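Local coordinates for protein HAD superfamily hydrolase (PDB 6NQ4) that probably acts as a phosphatase, a HAD-family hydrolase whose metal site is occupied by a sodium ion in this crystal, at residues T210-G214 and K215-P219; A223-R226 and A227-I231. All blocks are in the same frame, centred on the assembly; numbering follows the deposited sequence. Where two conformers were deposited one is given.

Overall arrangement
Contacts 1 and 2 follow in series, and both use helix 218-232. Contact 1 (210-214 with 215-219) leads from edge strand 210-212 of the five-stranded parallel sheet, through a tight turn, into the first turn of that helix; contact 2 (223-226 with 227-231) is the helix's later part, packed on the six-stranded parallel sheet. Their centres lie about 17 Å apart; three residues, 220-222, separate them along the chain, and they do not touch otherwise. Contact 1 is the one at the ligand site: the Lys215 side chain comes about 6 Å from the bound sodium, forms a salt bridge with the sodium ligand Asp42 and is hydrogen-bonded to a phosphate ion.

Contact 1 of 2, residues T210-G214 and K215-P219; sequences TLIAG and KPHRP. With EDO (1,2-ethanediol), chain D; PO4 (phosphate ion), chain G.
Gly214, Lys215 and Pro216 match the Gly-Lys-Pro sequence that in related HAD phosphatases carries the motif III lysine, a role Lys215 probably shares, and Gly214 is closed against His217 by a tight turn. The bond from His217 N to Gly214 O is 2.8 Å long with an N-H...O angle of 144°. Because the peptide before Pro216 is cis, this i to i+3 closure is a type VI beta turn, and the backbone angles of Lys215 and Pro216 match its VIa form.

The His217 imidazole lies back beside Ile212. Its CG sits beside the backbone N (chi1 -52°), which brings CD2 within 3.1 Å of Gly214 O, an oxygen placed at the ring edge near its plane. Ile212 O lies over one face; Ile212 CG2, on that side of the plane but outside the rim, comes 3.5 Å from His217 CD2. Farther on, Pro219 covers the bend: its CB is 4.0 Å from Ala213 CB and 3.7 Å from Ala213 O.

Lys215 leaves the turn in another direction, its chain bent at chi3 (-70°), and NZ gives a 2.8 Å hydrogen bond to O4 of the phosphate ion, probably a crystallisation component. The same ammonium forms salt bridges with Asp42 and Asp251 and a hydrogen bond to Val74 O, so several partners fix its position; the phosphate is also held by Thr75 OG1 and the backbone N atoms of Asn76 and Trp44. At the strand, an ethanediol molecule accepts a bond from Ile212 N through O2 (3.1 Å).

Leu211 pairs through its backbone with Phe177 and Cys179 of the adjacent parallel strand 177-179, Ala213 rests on helix 104-114, and Lys215 and Pro216 touch helix 248-258.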
loop_
_atom_site.group_PDB
_atom_site.type_symbol
_atom_site.label_atom_id
_atom_site.label_comp_id
_atom_site.label_asym_id
_atom_site.label_seq_id
_atom_site.Cartn_x
_atom_site.Cartn_y
_atom_site.Cartn_z
ATOM N N THR A 210 14.964 9.485 1.667
ATOM C CA THR A 210 14.055 8.401 1.309
ATOM C C THR A 210 13.265 8.767 0.060
ATOM O O THR A 210 12.949 9.942 -0.190
ATOM C CB THR A 210 13.071 8.047 2.448
ATOM O OG1 THR A 210 12.305 9.209 2.783
ATOM C CG2 THR A 210 13.814 7.571 3.684
ATOM N N LEU A 211 12.948 7.740 -0.719
ATOM C CA LEU A 211 12.186 7.887 -1.952
ATOM C C LEU A 211 11.021 6.919 -1.881
ATOM O O LEU A 211 11.225 5.716 -1.706
ATOM C CB LEU A 211 13.056 7.587 -3.176
ATOM C CG LEU A 211 14.243 8.527 -3.373
ATOM C CD1 LEU A 211 15.495 8.036 -2.639
ATOM C CD2 LEU A 211 14.499 8.719 -4.858
ATOM N N ILE A 212 9.805 7.452 -1.989
ATOM C CA ILE A 212 8.578 6.707 -1.716
ATOM C C ILE A 212 7.556 7.011 -2.806
ATOM O O ILE A 212 7.430 8.155 -3.257
ATOM C CB ILE A 212 8.038 7.057 -0.302
ATOM C CG1 ILE A 212 9.184 7.060 0.734
ATOM C CG2 ILE A 212 6.968 6.058 0.123
ATOM C CD1 ILE A 212 8.759 7.243 2.206
ATOM N N ALA A 213 6.850 5.973 -3.254
ATOM C CA ALA A 213 5.867 6.115 -4.319
ATOM C C ALA A 213 4.475 5.619 -3.957
ATOM O O ALA A 213 3.519 5.983 -4.653
ATOM C CB ALA A 213 6.339 5.379 -5.587
ATOM N N GLY A 214 4.328 4.830 -2.880
ATOM C CA GLY A 214 3.040 4.304 -2.474
ATOM C C GLY A 214 2.184 5.347 -1.764
ATOM O O GLY A 214 2.553 6.513 -1.638
ATOM N N LYS A 215 0.997 4.910 -1.303
ATOM C CA LYS A 215 0.075 5.821 -0.630
ATOM C C LYS A 215 0.755 6.410 0.600
ATOM O O LYS A 215 1.373 5.670 1.366
ATOM C CB LYS A 215 -1.183 5.076 -0.162
ATOM C CG LYS A 215 -1.976 4.393 -1.293
ATOM C CD LYS A 215 -3.188 3.605 -0.773
ATOM C CE LYS A 215 -2.776 2.357 -0.004
ATOM N NZ LYS A 215 -3.948 1.491 0.338
ATOM N N PRO A 216 0.601 7.725 0.865
ATOM C CA PRO A 216 -0.306 8.709 0.253
ATOM C C PRO A 216 0.287 9.469 -0.936
ATOM O O PRO A 216 -0.314 10.455 -1.382
ATOM C CB PRO A 216 -0.513 9.709 1.388
ATOM C CG PRO A 216 0.853 9.726 2.075
ATOM C CD PRO A 216 1.312 8.277 2.036
ATOM N N HIS A 217 1.431 9.020 -1.454
ATOM C CA HIS A 217 2.117 9.770 -2.499
ATOM C C HIS A 217 1.423 9.590 -3.848
ATOM O O HIS A 217 0.750 8.581 -4.118
ATOM C CB HIS A 217 3.590 9.369 -2.546
ATOM C CG HIS A 217 4.249 9.452 -1.206
ATOM N ND1 HIS A 217 4.728 10.635 -0.689
ATOM C CD2 HIS A 217 4.462 8.508 -0.258
ATOM C CE1 HIS A 217 5.232 10.413 0.513
ATOM N NE2 HIS A 217 5.072 9.133 0.804
ATOM N N ARG A 218 1.619 10.586 -4.713
ATOM C CA ARG A 218 0.860 10.635 -5.959
ATOM C C ARG A 218 1.121 9.486 -6.931
ATOM O O ARG A 218 0.171 9.095 -7.627
ATOM C CB ARG A 218 1.052 11.993 -6.641
ATOM C CG ARG A 218 0.093 12.198 -7.793
ATOM C CD ARG A 218 0.365 13.492 -8.501
ATOM N NE ARG A 218 0.151 14.624 -7.623
ATOM C CZ ARG A 218 0.726 15.810 -7.792
ATOM N NH1 ARG A 218 1.557 16.009 -8.807
ATOM N NH2 ARG A 218 0.483 16.794 -6.941
ATOM N N PRO A 219 2.345 8.926 -7.062
ATOM C CA PRO A 219 2.558 7.958 -8.160
ATOM C C PRO A 219 1.602 6.782 -8.160
ATOM O O PRO A 219 1.139 6.368 -9.233
ATOM C CB PRO A 219 4.016 7.533 -7.987
ATOM C CG PRO A 219 4.663 8.754 -7.403
ATOM C CD PRO A 219 3.628 9.283 -6.425
HETATM C C1 EDO D . 10.271 10.177 -3.817
HETATM O O1 EDO D . 10.365 10.761 -5.122
HETATM C C2 EDO D . 9.524 11.087 -2.847
HETATM O O2 EDO D . 9.526 10.497 -1.540
HETATM P P PO4 G . -2.773 -1.683 2.395
HETATM O O1 PO4 G . -3.766 -1.323 3.499
HETATM O O2 PO4 G . -3.308 -2.826 1.551
HETATM O O3 PO4 G . -1.600 -2.183 3.260
HETATM O O4 PO4 G . -2.351 -0.455 1.627
#

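Contact 2 of 2, residues A223-R226 and A227-I231; sequences AALR and AVESI
Leu225 O accepts the Glu229 backbone N at 2.9 Å with an N-H...O angle of 162°. It is one of four consecutive i to i+4 bonds in this stretch of helix 218-232. The others run from Ala227 N to Ala223 O, Val228 N to Ala224 O and Ser230 N to Arg226 O. All four measure 2.9 to 3.0 Å, as expected of a regular alpha-helix.

The Glu229 side chain adds carbon contacts around the same carbonyl. With CG beside the backbone N (chi1 -68°), CB and CG both lie close to Leu225 O, the nearer being CG at 3.3 Å. Beyond CG the chain is extended and passes obliquely across the isobutyl group of Leu225, where CD1 of Leu225 is 3.9 Å from Glu229 OE2. That oxygen takes its hydrogen bond from Val236 N, so its polar partner lies beyond the helix while the apolar Leu225 flanks the carboxylate.

Arg226 bends back along the helix instead. A turn at chi3 (-64°) carries its guanidinium beside Ala223, whose CA stands 3.5 Å above one face of the group, toward the rim. Ala227 CB lies 3.5 Å from Ala224 O, a distance that follows from the geometry of the helix, in which a CB comes near the carbonyl three residues earlier.

This helix lies against the six-stranded core sheet, as helices flanking the parallel sheet of a Rossmann-like HAD core do. Ala224 and Val228 meet strands 38-41 and 70-75, Ile231 meets strands 70-75 and 100-103, and Ala223 and Ala227 also touch strand 100-103.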
loop_
_atom_site.group_PDB
_atom_site.type_symbol
_atom_site.label_atom_id
_atom_site.label_comp_id
_atom_site.label_asym_id
_atom_site.label_seq_id
_atom_site.Cartn_x
_atom_site.Cartn_y
_atom_site.Cartn_z
ATOM N N ALA A 223 -1.036 5.788 -11.199
ATOM C CA ALA A 223 -1.077 4.460 -11.800
ATOM C C ALA A 223 -2.479 3.867 -11.727
ATOM O O ALA A 223 -2.960 3.262 -12.695
ATOM C CB ALA A 223 -0.061 3.548 -11.122
ATOM N N ALA A 224 -3.168 4.057 -10.595
ATOM C CA ALA A 224 -4.553 3.609 -10.493
ATOM C C ALA A 224 -5.453 4.356 -11.479
ATOM O O ALA A 224 -6.355 3.759 -12.080
ATOM C CB ALA A 224 -5.059 3.781 -9.055
ATOM N N LEU A 225 -5.222 5.664 -11.661
ATOM C CA LEU A 225 -6.001 6.425 -12.632
ATOM C C LEU A 225 -5.734 5.943 -14.055
ATOM O O LEU A 225 -6.673 5.799 -14.843
ATOM C CB LEU A 225 -5.719 7.921 -12.482
ATOM C CG LEU A 225 -6.501 8.883 -13.383
ATOM C CD1 LEU A 225 -7.988 8.675 -13.170
ATOM C CD2 LEU A 225 -6.098 10.329 -13.100
ATOM N N ARG A 226 -4.469 5.666 -14.403
ATOM C CA ARG A 226 -4.210 5.130 -15.738
ATOM C C ARG A 226 -4.935 3.808 -15.943
ATOM O O ARG A 226 -5.449 3.534 -17.035
ATOM C CB ARG A 226 -2.714 4.951 -15.984
ATOM C CG ARG A 226 -1.957 6.240 -16.217
ATOM C CD ARG A 226 -0.541 5.951 -16.670
ATOM N NE ARG A 226 0.267 5.267 -15.667
ATOM C CZ ARG A 226 0.925 5.888 -14.689
ATOM N NH1 ARG A 226 0.851 7.206 -14.567
ATOM N NH2 ARG A 226 1.663 5.195 -13.843
ATOM N N ALA A 227 -5.011 2.989 -14.895
ATOM C CA ALA A 227 -5.693 1.704 -14.999
ATOM C C ALA A 227 -7.186 1.884 -15.262
ATOM O O ALA A 227 -7.741 1.230 -16.152
ATOM C CB ALA A 227 -5.423 0.861 -13.748
ATOM N N VAL A 228 -7.855 2.773 -14.509
ATOM C CA VAL A 228 -9.283 3.026 -14.723
ATOM C C VAL A 228 -9.529 3.573 -16.121
ATOM O O VAL A 228 -10.494 3.202 -16.796
ATOM C CB VAL A 228 -9.826 4.010 -13.674
ATOM C CG1 VAL A 228 -11.289 4.338 -13.987
ATOM C CG2 VAL A 228 -9.697 3.470 -12.300
ATOM N N GLU A 229 -8.687 4.524 -16.546
ATOM C CA GLU A 229 -8.936 5.174 -17.826
ATOM C C GLU A 229 -8.758 4.193 -18.968
ATOM O O GLU A 229 -9.509 4.232 -19.958
ATOM C CB GLU A 229 -8.053 6.413 -17.970
ATOM C CG GLU A 229 -8.481 7.496 -16.984
ATOM C CD GLU A 229 -7.770 8.809 -17.162
ATOM O OE1 GLU A 229 -6.590 8.805 -17.593
ATOM O OE2 GLU A 229 -8.399 9.848 -16.850
ATOM N N SER A 230 -7.815 3.271 -18.830
ATOM C CA SER A 230 -7.673 2.244 -19.851
ATOM C C SER A 230 -8.866 1.294 -19.844
ATOM O O SER A 230 -9.391 0.952 -20.907
ATOM C CB SER A 230 -6.362 1.484 -19.671
ATOM O OG SER A 230 -6.209 0.543 -20.720
ATOM N N ILE A 231 -9.314 0.875 -18.654
ATOM C CA ILE A 231 -10.449 -0.041 -18.545
ATOM C C ILE A 231 -11.720 0.599 -19.089
ATOM O O ILE A 231 -12.481 -0.034 -19.827
ATOM C CB ILE A 231 -10.624 -0.509 -17.087
ATOM C CG1 ILE A 231 -9.484 -1.448 -16.700
ATOM C CG2 ILE A 231 -11.985 -1.192 -16.885
ATOM C CD1 ILE A 231 -9.290 -1.555 -15.230
#